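Local atomic coordinates of tumor necrosis factor ligand superfamily member 13 (Mus musculus, PDB entry 1U5X), a protein that acts as a homotrimeric cytokine of the tumor necrosis factor family, binding the receptors TACI and BCMA and taking part in the regulation of tumor cell growth. Residues W48-Y53 with V106-Q111; I44-D49 with G112-V117; S6-V11 with L135-L140; L55-L60 with M68-S73; F84-S89 with N99-A104. One frame throughout, in Å; residues are numbered along the deposited sequence. Where two conformers were deposited one is given.

Interaction 1: W48-Y53 with V106-Q111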
# COMPACT_ATOMS: atom_id res chain seq x y z
N TRP A 48 -0.82 18.96 14.35
CA TRP A 48 -0.66 19.63 15.63
C TRP A 48 0.25 18.88 16.60
O TRP A 48 0.85 19.51 17.48
CB TRP A 48 -2.02 19.92 16.28
CG TRP A 48 -2.96 20.70 15.38
CD1 TRP A 48 -4.23 20.35 15.01
CD2 TRP A 48 -2.69 21.96 14.72
NE1 TRP A 48 -4.76 21.30 14.18
CE2 TRP A 48 -3.85 22.30 13.98
CE3 TRP A 48 -1.59 22.80 14.66
CZ2 TRP A 48 -3.93 23.45 13.20
CZ3 TRP A 48 -1.69 23.97 13.90
CH2 TRP A 48 -2.84 24.27 13.17
N ASP A 49 0.34 17.57 16.46
CA ASP A 49 1.04 16.72 17.41
C ASP A 49 2.27 16.08 16.80
O ASP A 49 2.17 15.31 15.85
CB ASP A 49 0.11 15.62 17.93
CG ASP A 49 0.76 14.76 19.03
OD1 ASP A 49 1.91 15.04 19.46
OD2 ASP A 49 0.19 13.78 19.55
N THR A 50 3.43 16.37 17.38
CA THR A 50 4.63 15.71 16.92
C THR A 50 4.50 14.22 17.12
O THR A 50 4.05 13.78 18.17
CB THR A 50 5.81 16.21 17.70
OG1 THR A 50 6.02 17.59 17.42
CG2 THR A 50 7.10 15.50 17.26
N GLY A 51 4.92 13.44 16.14
CA GLY A 51 4.92 11.99 16.27
C GLY A 51 5.33 11.27 15.03
O GLY A 51 5.70 11.89 14.03
N ILE A 52 5.28 9.93 15.09
CA ILE A 52 5.53 9.07 13.95
C ILE A 52 4.19 8.57 13.41
O ILE A 52 3.32 8.10 14.16
CB ILE A 52 6.46 7.89 14.38
CG1 ILE A 52 7.86 8.44 14.72
CG2 ILE A 52 6.52 6.85 13.33
CD1 ILE A 52 8.82 7.40 15.28
N TYR A 53 3.98 8.72 12.10
CA TYR A 53 2.71 8.40 11.48
C TYR A 53 2.90 7.56 10.27
O TYR A 53 3.81 7.80 9.49
CB TYR A 53 2.05 9.69 10.98
CG TYR A 53 1.62 10.64 12.06
CD1 TYR A 53 2.52 11.56 12.61
CD2 TYR A 53 0.30 10.67 12.50
CE1 TYR A 53 2.11 12.47 13.59
CE2 TYR A 53 -0.12 11.58 13.49
CZ TYR A 53 0.79 12.46 14.03
OH TYR A 53 0.36 13.35 14.98
N VAL A 106 6.11 5.50 6.64
CA VAL A 106 6.12 5.95 8.01
C VAL A 106 7.09 7.09 8.17
O VAL A 106 8.24 6.96 7.79
CB VAL A 106 6.49 4.83 8.98
CG1 VAL A 106 6.51 5.34 10.38
CG2 VAL A 106 5.47 3.74 8.89
N PHE A 107 6.60 8.20 8.75
CA PHE A 107 7.36 9.43 8.82
C PHE A 107 7.18 10.16 10.14
O PHE A 107 6.10 10.12 10.75
CB PHE A 107 6.93 10.36 7.69
CG PHE A 107 7.08 9.75 6.34
CD1 PHE A 107 8.30 9.77 5.71
CD2 PHE A 107 6.00 9.11 5.72
CE1 PHE A 107 8.47 9.17 4.48
CE2 PHE A 107 6.16 8.52 4.47
CZ PHE A 107 7.40 8.57 3.86
N HIS A 108 8.24 10.80 10.58
CA HIS A 108 8.22 11.65 11.76
C HIS A 108 7.74 13.01 11.30
O HIS A 108 8.37 13.66 10.46
CB HIS A 108 9.61 11.81 12.34
CG HIS A 108 9.66 12.64 13.59
ND1 HIS A 108 9.24 12.18 14.82
CD2 HIS A 108 10.08 13.90 13.79
CE1 HIS A 108 9.42 13.12 15.73
NE2 HIS A 108 9.93 14.19 15.13
N LEU A 109 6.59 13.42 11.86
CA LEU A 109 5.97 14.69 11.57
C LEU A 109 6.06 15.52 12.84
O LEU A 109 5.99 15.00 13.95
CB LEU A 109 4.50 14.48 11.12
CG LEU A 109 4.28 13.52 9.95
CD1 LEU A 109 2.80 13.46 9.53
CD2 LEU A 109 5.10 13.90 8.77
N HIS A 110 6.23 16.82 12.65
CA HIS A 110 6.45 17.78 13.73
C HIS A 110 5.22 18.70 13.81
O HIS A 110 4.64 19.06 12.79
CB HIS A 110 7.72 18.58 13.45
CG HIS A 110 8.95 17.74 13.23
ND1 HIS A 110 10.10 17.92 13.97
CD2 HIS A 110 9.24 16.77 12.33
CE1 HIS A 110 11.04 17.09 13.54
NE2 HIS A 110 10.54 16.38 12.54
N GLN A 111 4.76 19.02 15.01
CA GLN A 111 3.63 19.94 15.13
C GLN A 111 3.92 21.24 14.38
O GLN A 111 5.05 21.72 14.39
CB GLN A 111 3.26 20.21 16.59
CG GLN A 111 4.29 20.83 17.41
CD GLN A 111 3.78 21.18 18.82
OE1 GLN A 111 2.56 21.30 19.07
NE2 GLN A 111 4.72 21.34 19.73

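Interaction 2: I44-D49 with G112-V117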
# COMPACT_ATOMS: atom_id res chain seq x y z
N ILE A 44 -4.88 21.02 2.27
CA ILE A 44 -3.76 20.56 3.10
C ILE A 44 -4.24 19.97 4.40
O ILE A 44 -5.40 20.08 4.76
CB ILE A 44 -2.79 21.72 3.40
CG1 ILE A 44 -3.52 22.84 4.12
CG2 ILE A 44 -2.15 22.22 2.14
CD1 ILE A 44 -2.75 23.53 5.21
N VAL A 45 -3.33 19.30 5.09
CA VAL A 45 -3.58 18.74 6.42
C VAL A 45 -2.55 19.34 7.39
O VAL A 45 -1.36 19.36 7.11
CB VAL A 45 -3.51 17.20 6.44
CG1 VAL A 45 -3.87 16.71 7.81
CG2 VAL A 45 -4.44 16.60 5.40
N ARG A 46 -3.03 19.89 8.49
CA ARG A 46 -2.16 20.46 9.49
C ARG A 46 -1.86 19.39 10.53
O ARG A 46 -2.74 18.62 10.91
CB ARG A 46 -2.79 21.67 10.14
CG ARG A 46 -3.02 22.79 9.10
CD ARG A 46 -2.47 24.10 9.40
NE ARG A 46 -1.09 24.18 9.88
CZ ARG A 46 -0.58 25.32 10.35
NH1 ARG A 46 -1.33 26.41 10.35
NH2 ARG A 46 0.68 25.41 10.79
N VAL A 47 -0.62 19.37 11.01
CA VAL A 47 -0.21 18.46 12.07
C VAL A 47 -0.06 19.28 13.33
O VAL A 47 0.72 20.23 13.36
CB VAL A 47 1.13 17.77 11.75
CG1 VAL A 47 1.58 16.89 12.91
CG2 VAL A 47 1.02 16.94 10.49
N TRP A 48 -0.82 18.96 14.35
CA TRP A 48 -0.66 19.63 15.63
C TRP A 48 0.25 18.88 16.60
O TRP A 48 0.85 19.51 17.48
CB TRP A 48 -2.02 19.92 16.28
CG TRP A 48 -2.96 20.70 15.38
CD1 TRP A 48 -4.23 20.35 15.01
CD2 TRP A 48 -2.69 21.96 14.72
NE1 TRP A 48 -4.76 21.30 14.18
CE2 TRP A 48 -3.85 22.30 13.98
CE3 TRP A 48 -1.59 22.80 14.66
CZ2 TRP A 48 -3.93 23.45 13.20
CZ3 TRP A 48 -1.69 23.97 13.90
CH2 TRP A 48 -2.84 24.27 13.17
N ASP A 49 0.34 17.57 16.46
CA ASP A 49 1.04 16.72 17.41
C ASP A 49 2.27 16.08 16.80
O ASP A 49 2.17 15.31 15.85
CB ASP A 49 0.11 15.62 17.93
CG ASP A 49 0.76 14.76 19.03
OD1 ASP A 49 1.91 15.04 19.46
OD2 ASP A 49 0.19 13.78 19.55
N GLY A 112 2.90 21.81 13.74
CA GLY A 112 3.06 22.96 12.87
C GLY A 112 3.27 22.54 11.41
O GLY A 112 3.12 23.36 10.52
N ASP A 113 3.61 21.28 11.16
CA ASP A 113 3.80 20.78 9.79
C ASP A 113 2.52 20.92 8.97
O ASP A 113 1.42 20.84 9.53
CB ASP A 113 4.21 19.31 9.78
CG ASP A 113 5.69 19.09 10.03
OD1 ASP A 113 6.46 20.06 10.20
OD2 ASP A 113 6.16 17.93 10.05
N ILE A 114 2.69 21.20 7.67
CA ILE A 114 1.62 21.16 6.67
C ILE A 114 1.89 20.00 5.70
O ILE A 114 2.97 19.95 5.13
CB ILE A 114 1.57 22.49 5.90
CG1 ILE A 114 1.23 23.66 6.84
CG2 ILE A 114 0.51 22.43 4.81
CD1 ILE A 114 1.44 25.00 6.19
N ILE A 115 0.95 19.08 5.54
CA ILE A 115 1.03 17.98 4.59
C ILE A 115 0.27 18.33 3.30
O ILE A 115 -0.89 18.75 3.37
CB ILE A 115 0.44 16.69 5.22
CG1 ILE A 115 1.06 16.43 6.60
CG2 ILE A 115 0.62 15.47 4.28
CD1 ILE A 115 2.56 16.35 6.62
N THR A 116 0.93 18.17 2.15
CA THR A 116 0.37 18.47 0.84
C THR A 116 0.31 17.21 -0.00
O THR A 116 1.18 16.34 0.11
CB THR A 116 1.19 19.52 0.09
OG1 THR A 116 2.59 19.15 0.05
CG2 THR A 116 1.18 20.89 0.77
N VAL A 117 -0.73 17.09 -0.82
CA VAL A 117 -0.80 16.03 -1.85
C VAL A 117 -1.01 16.74 -3.17
O VAL A 117 -2.03 17.40 -3.36
CB VAL A 117 -1.93 15.01 -1.57
CG1 VAL A 117 -1.97 13.92 -2.64
CG2 VAL A 117 -1.76 14.36 -0.23

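Interaction 3: S6-V11 with L135-L140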
# COMPACT_ATOMS: atom_id res chain seq x y z
N SER A 6 -4.56 7.27 17.25
CA SER A 6 -5.22 8.38 16.56
C SER A 6 -5.17 8.17 15.05
O SER A 6 -4.16 7.74 14.50
CB SER A 6 -4.52 9.68 16.91
OG SER A 6 -4.55 9.87 18.30
N VAL A 7 -6.27 8.48 14.37
CA VAL A 7 -6.38 8.23 12.94
C VAL A 7 -7.18 9.31 12.23
O VAL A 7 -7.99 10.02 12.85
CB VAL A 7 -6.97 6.82 12.60
CG1 VAL A 7 -6.31 5.70 13.46
CG2 VAL A 7 -8.43 6.79 12.77
N LEU A 8 -6.95 9.42 10.92
CA LEU A 8 -7.70 10.35 10.05
C LEU A 8 -7.77 9.77 8.66
O LEU A 8 -6.76 9.49 8.09
CB LEU A 8 -7.04 11.75 10.02
CG LEU A 8 -7.73 12.86 9.24
CD1 LEU A 8 -9.06 13.22 9.84
CD2 LEU A 8 -6.80 14.10 9.18
N HIS A 9 -8.98 9.58 8.12
CA HIS A 9 -9.17 9.11 6.77
C HIS A 9 -10.00 10.17 6.06
O HIS A 9 -11.08 10.54 6.53
CB HIS A 9 -9.86 7.74 6.72
CG HIS A 9 -9.94 7.15 5.35
ND1 HIS A 9 -8.90 6.44 4.77
CD2 HIS A 9 -10.95 7.15 4.44
CE1 HIS A 9 -9.29 5.99 3.59
NE2 HIS A 9 -10.53 6.42 3.36
N LEU A 10 -9.47 10.65 4.95
CA LEU A 10 -9.99 11.77 4.18
C LEU A 10 -10.30 11.36 2.75
O LEU A 10 -9.59 10.50 2.16
CB LEU A 10 -8.91 12.84 4.11
CG LEU A 10 -8.33 13.35 5.42
CD1 LEU A 10 -6.96 13.98 5.16
CD2 LEU A 10 -9.26 14.35 6.04
N VAL A 11 -11.34 11.96 2.21
CA VAL A 11 -11.76 11.71 0.83
C VAL A 11 -12.01 13.04 0.13
O VAL A 11 -12.07 14.09 0.78
CB VAL A 11 -13.01 10.81 0.79
CG1 VAL A 11 -12.71 9.47 1.47
CG2 VAL A 11 -14.19 11.49 1.42
N LEU A 135 -6.80 9.74 1.38
CA LEU A 135 -5.60 10.14 2.08
C LEU A 135 -5.80 9.83 3.55
O LEU A 135 -6.83 10.17 4.13
CB LEU A 135 -5.37 11.65 1.93
CG LEU A 135 -4.15 12.22 2.70
CD1 LEU A 135 -2.84 11.68 2.18
CD2 LEU A 135 -4.17 13.77 2.61
N GLY A 136 -4.83 9.17 4.17
CA GLY A 136 -4.99 8.91 5.58
C GLY A 136 -3.73 8.81 6.41
O GLY A 136 -2.62 8.74 5.91
N PHE A 137 -3.96 8.83 7.73
CA PHE A 137 -2.93 8.93 8.76
C PHE A 137 -3.23 8.00 9.93
O PHE A 137 -4.36 7.94 10.39
CB PHE A 137 -2.89 10.35 9.38
CG PHE A 137 -2.59 11.48 8.39
CD1 PHE A 137 -3.55 11.89 7.49
CD2 PHE A 137 -1.36 12.12 8.39
CE1 PHE A 137 -3.28 12.89 6.60
CE2 PHE A 137 -1.11 13.14 7.51
CZ PHE A 137 -2.05 13.51 6.60
N VAL A 138 -2.20 7.35 10.49
CA VAL A 138 -2.31 6.65 11.74
C VAL A 138 -1.09 6.98 12.60
O VAL A 138 0.05 6.67 12.21
CB VAL A 138 -2.29 5.11 11.56
CG1 VAL A 138 -2.41 4.39 12.93
CG2 VAL A 138 -3.40 4.68 10.58
N LYS A 139 -1.33 7.57 13.75
CA LYS A 139 -0.26 7.81 14.68
C LYS A 139 0.19 6.51 15.29
O LYS A 139 -0.63 5.69 15.78
CB LYS A 139 -0.68 8.81 15.75
CG LYS A 139 0.49 9.31 16.58
CD LYS A 139 0.04 10.40 17.52
CE LYS A 139 0.85 10.44 18.81
NZ LYS A 139 2.03 11.30 18.71
N LEU A 140 1.51 6.29 15.24
CA LEU A 140 2.14 5.05 15.68
C LEU A 140 2.85 5.19 17.01
O LEU A 140 3.05 6.30 17.51
CB LEU A 140 3.12 4.56 14.60
CG LEU A 140 2.49 4.23 13.25
CD1 LEU A 140 3.56 3.77 12.23
CD2 LEU A 140 1.37 3.21 13.35
OXT LEU A 140 3.22 4.17 17.62

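Interaction 4: L55-L60 with M68-S73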
# COMPACT_ATOMS: atom_id res chain seq x y z
N LEU A 55 1.37 7.28 6.81
CA LEU A 55 0.67 8.15 5.90
C LEU A 55 0.46 7.35 4.64
O LEU A 55 1.38 6.80 4.09
CB LEU A 55 1.55 9.38 5.59
CG LEU A 55 1.03 10.65 4.95
CD1 LEU A 55 -0.40 10.96 5.21
CD2 LEU A 55 1.94 11.81 5.39
N TYR A 56 -0.78 7.31 4.16
CA TYR A 56 -1.09 6.59 2.92
C TYR A 56 -1.89 7.50 2.01
O TYR A 56 -2.65 8.36 2.48
CB TYR A 56 -1.83 5.28 3.20
CG TYR A 56 -3.16 5.38 3.93
CD1 TYR A 56 -4.33 5.61 3.26
CD2 TYR A 56 -3.19 5.24 5.32
CE1 TYR A 56 -5.56 5.68 3.95
CE2 TYR A 56 -4.37 5.33 6.03
CZ TYR A 56 -5.56 5.52 5.33
OH TYR A 56 -6.72 5.61 6.07
N SER A 57 -1.73 7.30 0.71
CA SER A 57 -2.34 8.13 -0.32
C SER A 57 -2.66 7.27 -1.51
O SER A 57 -1.81 6.54 -2.01
CB SER A 57 -1.37 9.22 -0.75
OG SER A 57 -1.80 9.84 -1.96
N GLN A 58 -3.90 7.35 -1.98
CA GLN A 58 -4.26 6.78 -3.26
C GLN A 58 -4.92 7.85 -4.09
O GLN A 58 -5.73 8.66 -3.59
CB GLN A 58 -5.23 5.60 -3.16
CG GLN A 58 -5.51 4.89 -4.52
CD GLN A 58 -6.26 3.58 -4.35
OE1 GLN A 58 -5.66 2.59 -3.88
NE2 GLN A 58 -7.52 3.54 -4.79
N VAL A 59 -4.57 7.85 -5.36
CA VAL A 59 -5.27 8.67 -6.34
C VAL A 59 -5.68 7.80 -7.51
O VAL A 59 -4.88 7.00 -8.03
CB VAL A 59 -4.42 9.89 -6.80
CG1 VAL A 59 -5.20 10.71 -7.84
CG2 VAL A 59 -3.98 10.76 -5.62
N LEU A 60 -6.93 7.97 -7.94
CA LEU A 60 -7.46 7.26 -9.09
C LEU A 60 -7.41 8.16 -10.33
O LEU A 60 -8.03 9.20 -10.36
CB LEU A 60 -8.90 6.83 -8.80
CG LEU A 60 -9.71 6.29 -9.97
CD1 LEU A 60 -8.90 5.19 -10.65
CD2 LEU A 60 -11.10 5.78 -9.46
N MET A 68 1.29 9.62 -14.81
CA MET A 68 0.58 10.31 -13.75
C MET A 68 1.11 9.86 -12.40
O MET A 68 1.64 8.78 -12.27
CB MET A 68 -0.91 9.99 -13.82
CG MET A 68 -1.58 10.45 -15.11
SD MET A 68 -1.32 12.20 -15.51
CE MET A 68 -2.10 13.04 -14.09
N GLY A 69 0.93 10.69 -11.40
CA GLY A 69 1.32 10.33 -10.06
C GLY A 69 1.18 11.48 -9.10
O GLY A 69 1.22 12.65 -9.47
N GLN A 70 1.10 11.14 -7.84
CA GLN A 70 0.92 12.14 -6.80
C GLN A 70 2.17 12.22 -5.96
O GLN A 70 2.89 11.26 -5.82
CB GLN A 70 -0.28 11.86 -5.93
CG GLN A 70 -0.15 10.73 -4.94
CD GLN A 70 -0.64 9.44 -5.51
OE1 GLN A 70 -0.60 9.24 -6.76
NE2 GLN A 70 -1.10 8.56 -4.63
N VAL A 71 2.40 13.39 -5.38
CA VAL A 71 3.54 13.65 -4.53
C VAL A 71 3.06 14.15 -3.18
O VAL A 71 2.32 15.12 -3.11
CB VAL A 71 4.41 14.77 -5.15
CG1 VAL A 71 5.73 14.90 -4.39
CG2 VAL A 71 4.66 14.52 -6.64
N VAL A 72 3.49 13.49 -2.12
CA VAL A 72 3.11 13.82 -0.75
C VAL A 72 4.30 14.42 -0.01
O VAL A 72 5.35 13.80 0.04
CB VAL A 72 2.64 12.55 0.03
CG1 VAL A 72 2.26 12.87 1.45
CG2 VAL A 72 1.45 11.88 -0.69
N SER A 73 4.14 15.64 0.51
CA SER A 73 5.22 16.42 1.10
C SER A 73 4.83 17.03 2.43
O SER A 73 3.64 17.20 2.74
CB SER A 73 5.68 17.55 0.17
OG SER A 73 5.92 17.10 -1.15

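Interaction 5: F84-S89 with N99-A104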
# COMPACT_ATOMS: atom_id res chain seq x y z
N PHE A 84 6.95 10.94 0.02
CA PHE A 84 6.94 9.88 -0.96
C PHE A 84 6.14 10.28 -2.18
O PHE A 84 5.36 11.22 -2.15
CB PHE A 84 6.35 8.60 -0.37
CG PHE A 84 4.94 8.72 0.11
CD1 PHE A 84 4.69 9.13 1.41
CD2 PHE A 84 3.86 8.38 -0.70
CE1 PHE A 84 3.39 9.21 1.91
CE2 PHE A 84 2.55 8.44 -0.20
CZ PHE A 84 2.32 8.86 1.11
N ARG A 85 6.31 9.52 -3.26
CA ARG A 85 5.51 9.72 -4.48
C ARG A 85 5.07 8.37 -5.06
O ARG A 85 5.67 7.34 -4.81
CB ARG A 85 6.27 10.61 -5.47
CG ARG A 85 7.02 9.86 -6.54
CD ARG A 85 8.11 10.64 -7.33
NE ARG A 85 7.75 12.00 -7.75
CZ ARG A 85 8.44 13.11 -7.45
NH1 ARG A 85 9.52 13.08 -6.68
NH2 ARG A 85 8.03 14.28 -7.93
N CYS A 86 3.99 8.40 -5.82
CA CYS A 86 3.49 7.27 -6.57
C CYS A 86 3.57 7.65 -8.04
O CYS A 86 3.32 8.80 -8.36
CB CYS A 86 2.07 7.00 -6.13
SG CYS A 86 1.47 5.46 -6.78
N ILE A 87 3.98 6.73 -8.91
CA ILE A 87 4.08 7.04 -10.35
C ILE A 87 3.47 5.92 -11.20
O ILE A 87 3.76 4.76 -10.94
CB ILE A 87 5.57 7.27 -10.78
CG1 ILE A 87 6.28 8.26 -9.87
CG2 ILE A 87 5.62 7.81 -12.19
CD1 ILE A 87 7.75 8.10 -9.91
N ARG A 88 2.68 6.26 -12.23
CA ARG A 88 2.02 5.27 -13.09
C ARG A 88 1.97 5.73 -14.51
O ARG A 88 1.41 6.78 -14.77
CB ARG A 88 0.55 5.08 -12.70
CG ARG A 88 0.32 4.35 -11.46
CD ARG A 88 -0.14 2.91 -11.62
NE ARG A 88 -0.01 2.26 -10.34
CZ ARG A 88 1.13 2.11 -9.66
NH1 ARG A 88 2.29 2.53 -10.16
NH2 ARG A 88 1.10 1.54 -8.47
N SER A 89 2.50 4.94 -15.44
CA SER A 89 2.26 5.17 -16.86
C SER A 89 0.80 4.83 -17.19
O SER A 89 0.20 3.91 -16.61
CB SER A 89 3.21 4.35 -17.71
OG SER A 89 4.55 4.69 -17.42
N ASN A 99 -6.23 3.85 -13.84
CA ASN A 99 -5.21 3.34 -12.92
C ASN A 99 -5.24 4.04 -11.57
O ASN A 99 -5.19 5.26 -11.52
CB ASN A 99 -3.81 3.56 -13.52
CG ASN A 99 -3.40 2.49 -14.52
OD1 ASN A 99 -3.44 1.30 -14.22
ND2 ASN A 99 -2.94 2.92 -15.70
N SER A 100 -5.28 3.27 -10.48
CA SER A 100 -5.08 3.80 -9.16
C SER A 100 -3.58 3.77 -8.87
O SER A 100 -2.85 2.91 -9.34
CB SER A 100 -5.89 3.02 -8.08
OG SER A 100 -5.61 1.64 -8.09
N CYS A 101 -3.12 4.75 -8.11
CA CYS A 101 -1.74 4.82 -7.69
C CYS A 101 -1.76 4.92 -6.18
O CYS A 101 -2.20 5.91 -5.63
CB CYS A 101 -1.07 6.04 -8.33
SG CYS A 101 0.68 5.84 -8.59
N TYR A 102 -1.29 3.88 -5.50
CA TYR A 102 -1.24 3.86 -4.03
C TYR A 102 0.21 3.89 -3.56
O TYR A 102 1.06 3.17 -4.10
CB TYR A 102 -1.91 2.58 -3.51
CG TYR A 102 -1.93 2.44 -1.99
CD1 TYR A 102 -0.81 1.96 -1.30
CD2 TYR A 102 -3.04 2.83 -1.24
CE1 TYR A 102 -0.80 1.86 0.10
CE2 TYR A 102 -3.02 2.71 0.17
CZ TYR A 102 -1.94 2.22 0.82
OH TYR A 102 -1.83 2.08 2.20
N SER A 103 0.49 4.69 -2.53
CA SER A 103 1.78 4.61 -1.82
C SER A 103 1.58 5.01 -0.38
O SER A 103 0.55 5.60 -0.02
CB SER A 103 2.85 5.48 -2.52
OG SER A 103 4.14 5.34 -1.92
N ALA A 104 2.52 4.64 0.45
CA ALA A 104 2.41 4.89 1.89
C ALA A 104 3.76 4.68 2.55
O ALA A 104 4.62 3.95 2.04
CB ALA A 104 1.41 3.93 2.50

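Interaction 1: W48-Y53 with V106-Q111
Gly51 and Leu109 exchange two backbone hydrogen bonds, the shorter from Leu109 N to Gly51 O at 2.8 Å. Tyr53 and Phe107 repeat the reciprocal pattern, with Tyr53 N 2.9 Å from Phe107 O. Between these two hydrogen-bonded pairs Ile52 and His108 form a non-hydrogen-bonded pair, their CA atoms 4.3 Å apart. Past the end of the regular strands a side chain takes over as acceptor: Gln111 N donates to Thr50 OG1 across 3.1 Å, nearly straight at 172° about the hydrogen. Thr50 OG1 stands anti to its carbonyl carbon (chi1 -66°), beside the backbone N, while CG2 lies near the His108 ring, 3.7 Å from CE1. The pairing is antiparallel and joins strands 51-61 and 99-109, neighbours in the jelly-roll of the TNF homology domain. On the face of Tyr53 and Leu109, Leu109 CD1 comes within 3.6 Å of Tyr53 CD1. The ring's far end is held too, since Tyr53 OH donates to Asp49 O at 2.8 Å and that oxygen lies in the plane of the ring, at its edge. Ile52, on the face it shares with His108, presses CG2 on Val106 CG1 at 3.3 Å, closer than usual for two methyls, and its CG1 lies at the His108 imidazole edge, in plane. A second subunit packs here, placing Arg34 on Ile52, Leu32 on His108 and Val138 on Val106.

Interaction 2: I44-D49 with G112-V117
Val47 and Ile115 carry the inward side of this antiparallel pairing, which joins strands 44-47 and 114-119 of the jelly-roll, while Ile44 lies on the opposite face, with Arg46 and Ile114. Val47 CG2 rests 3.9 Å from Ile115 CG1, their side chains crossing at a slant, and Leu109 packs against both residues from the facing part of the sandwich. The backbone fixes this register: Val47 N reaches Asp113 O at 2.9 Å, and Ile115 N meets Val45 O at 2.8 Å in an almost straight bond, 177° at the hydrogen. Gly112 N closes the end of the pairing on Val47 O. Ile44 CG1 sits between the backbone N and the carbonyl carbon (chi1 58°); CD1, beyond it, lies 3.5 Å from Ile114 CG2, a tight contact. On that same face the chain of Arg46, bent at chi2 and chi3, brings the guanidinium over to Gly112. Trp48 CH2 covers one face of the group, 3.6 Å above its plane and toward its rim. Arg46 NE is buried with no polar partner in the model. The end of the side chain fares better: Arg46 NH2 donates to Gly112 O at 3.2 Å, the oxygen lying close to the guanidinium plane.

Interaction 3: S6-V11 with L135-L140
Ser6 to Leu10 and Leu135 to Lys139 meet as a buried antiparallel strand pair, in which the first strand of the modelled jelly-roll lies beside its last. The two short strand axes run 179° apart in direction, and five backbone hydrogen bonds cross between them. Leu10 N to Leu135 O is the shortest at 2.8 Å; Leu8 and Phe137 exchange a reciprocal pair, with Phe137 N 2.9 Å from Leu8 O. At the outer end Lys139 N donates to Ser6 O at the same 2.9 Å. Side chains alternate between the two faces. On one, Leu10 and Leu135 lie side by side pointing the same way, Leu10 CD1 touching Leu135 CD2 at 3.8 Å. Leu10 CG stands anti to its carbonyl carbon (chi1 -55°), and the CD1 beyond it also meets the edge of the Phe137 ring, 4.1 Å from CE1. The other face carries Val7 and Val138, likewise side by side, with their CG1 atoms 4.1 Å apart. At the non-hydrogen-bonded pair of His9 and Gly136 the chains come close, and Gly136 CA sits only 3.1 Å from Leu8 O. His9 finds its polar partner in Tyr56 OH, and its ring meets Phe107 of a third subunit. Strand 24-34 adjoins the 6-11 side and strand 51-61 the 135-140 side, while Leu38 of strand 38-41 packs on Leu8 and Phe137 across the core.

Interaction 4: L55-L60 with M68-S73
Gln70 NE2 is gripped by two acceptors, Ser57 OG across this contact and Cys101 O on the adjoining strand 99-109. The bond from Gln70 NE2 to Ser57 OG measures 3.0 Å with 153° at the hydrogen, the hydroxyl oxygen lying somewhat out of the amide plane. Two torsions account for the route: Gln70 CG sits between the backbone N and the carbonyl carbon (chi1 74°), and a bend at chi2 (-93°) places CD, which lies 3.6 Å from Val59 CG2. The side chains of Val59 and Gln70 run alongside each other with opposed directions. Further along, Val72 CG2 meets Ser57 CB at 3.9 Å, and its other methyl, CG1, reaches Leu55 CD2 at 4.1 Å. The main chains themselves stay apart: even the closer registered pair, Val59 CA and Gln70 CA, is 7.1 Å apart, so the contact is made by side chains between the two layers of the jelly-roll sandwich. Phe84 adds to the packing on Val72, and Leu135 and Phe137 to that on Leu55. Two acceptors on the buried amide nitrogen probably offset much of the cost of burying it. They also define which end of the amide is nitrogen, because an oxygen in its place would face the carbonyl of Cys101.

Interaction 5: F84-S89 with N99-A104
Cys86 and Cys101 both hold SG anti to their own backbone N (chi1 -170° and -151°), and the two sulfurs meet in a disulfide whose own torsion is -96°. It ties the segment following strand 80-85 to strand 99-109 within the jelly-roll, beside a subunit boundary. Arg88 folds over the bridge: its CG comes to 3.3 Å from Cys101 SG, and the same sulfur lies over the centre of the guanidinium, 3.9 Å above its plane. Arg88 NE gives only a weak bond to Ser100 O at 3.1 Å, bent at the hydrogen. The stronger partner of the group is Ser100 O of a second subunit, bound by NH1. At the other end the Phe84 ring meets Ser103, CE2 standing 3.5 Å from Ser103 O, with Ala104 CA over one face toward the rim. Ser103 OG itself bonds to Gln58 OE1 of that second subunit. Tyr102 N is buried without a polar partner in the model, and lies 3.4 Å from Cys86 SG.

Overall arrangement
Interactions 1 and 2 are consecutive, sharing Trp48 and Asp49, and their centres lie 9 Å apart; they also touch where His110 O lies 3.8 Å from Val47 CG1. Interaction 3 meets interaction 1 through the backbone bond between Leu140 N and Ile52 O, and interaction 4 through Gly136 N and Tyr56 O, so strand 134-139 runs beside strand 51-61. Interactions 4 and 5 are close neighbours, their centres about 6 Å apart, with Val59 O bonded to Cys101 N. Interaction 5 lies about 22 Å from interaction 1, centre to centre, although both use strand 99-109. Interactions 1, 3, 4 and 5 all border other subunits of the trimer; the segments of interaction 2 touch none.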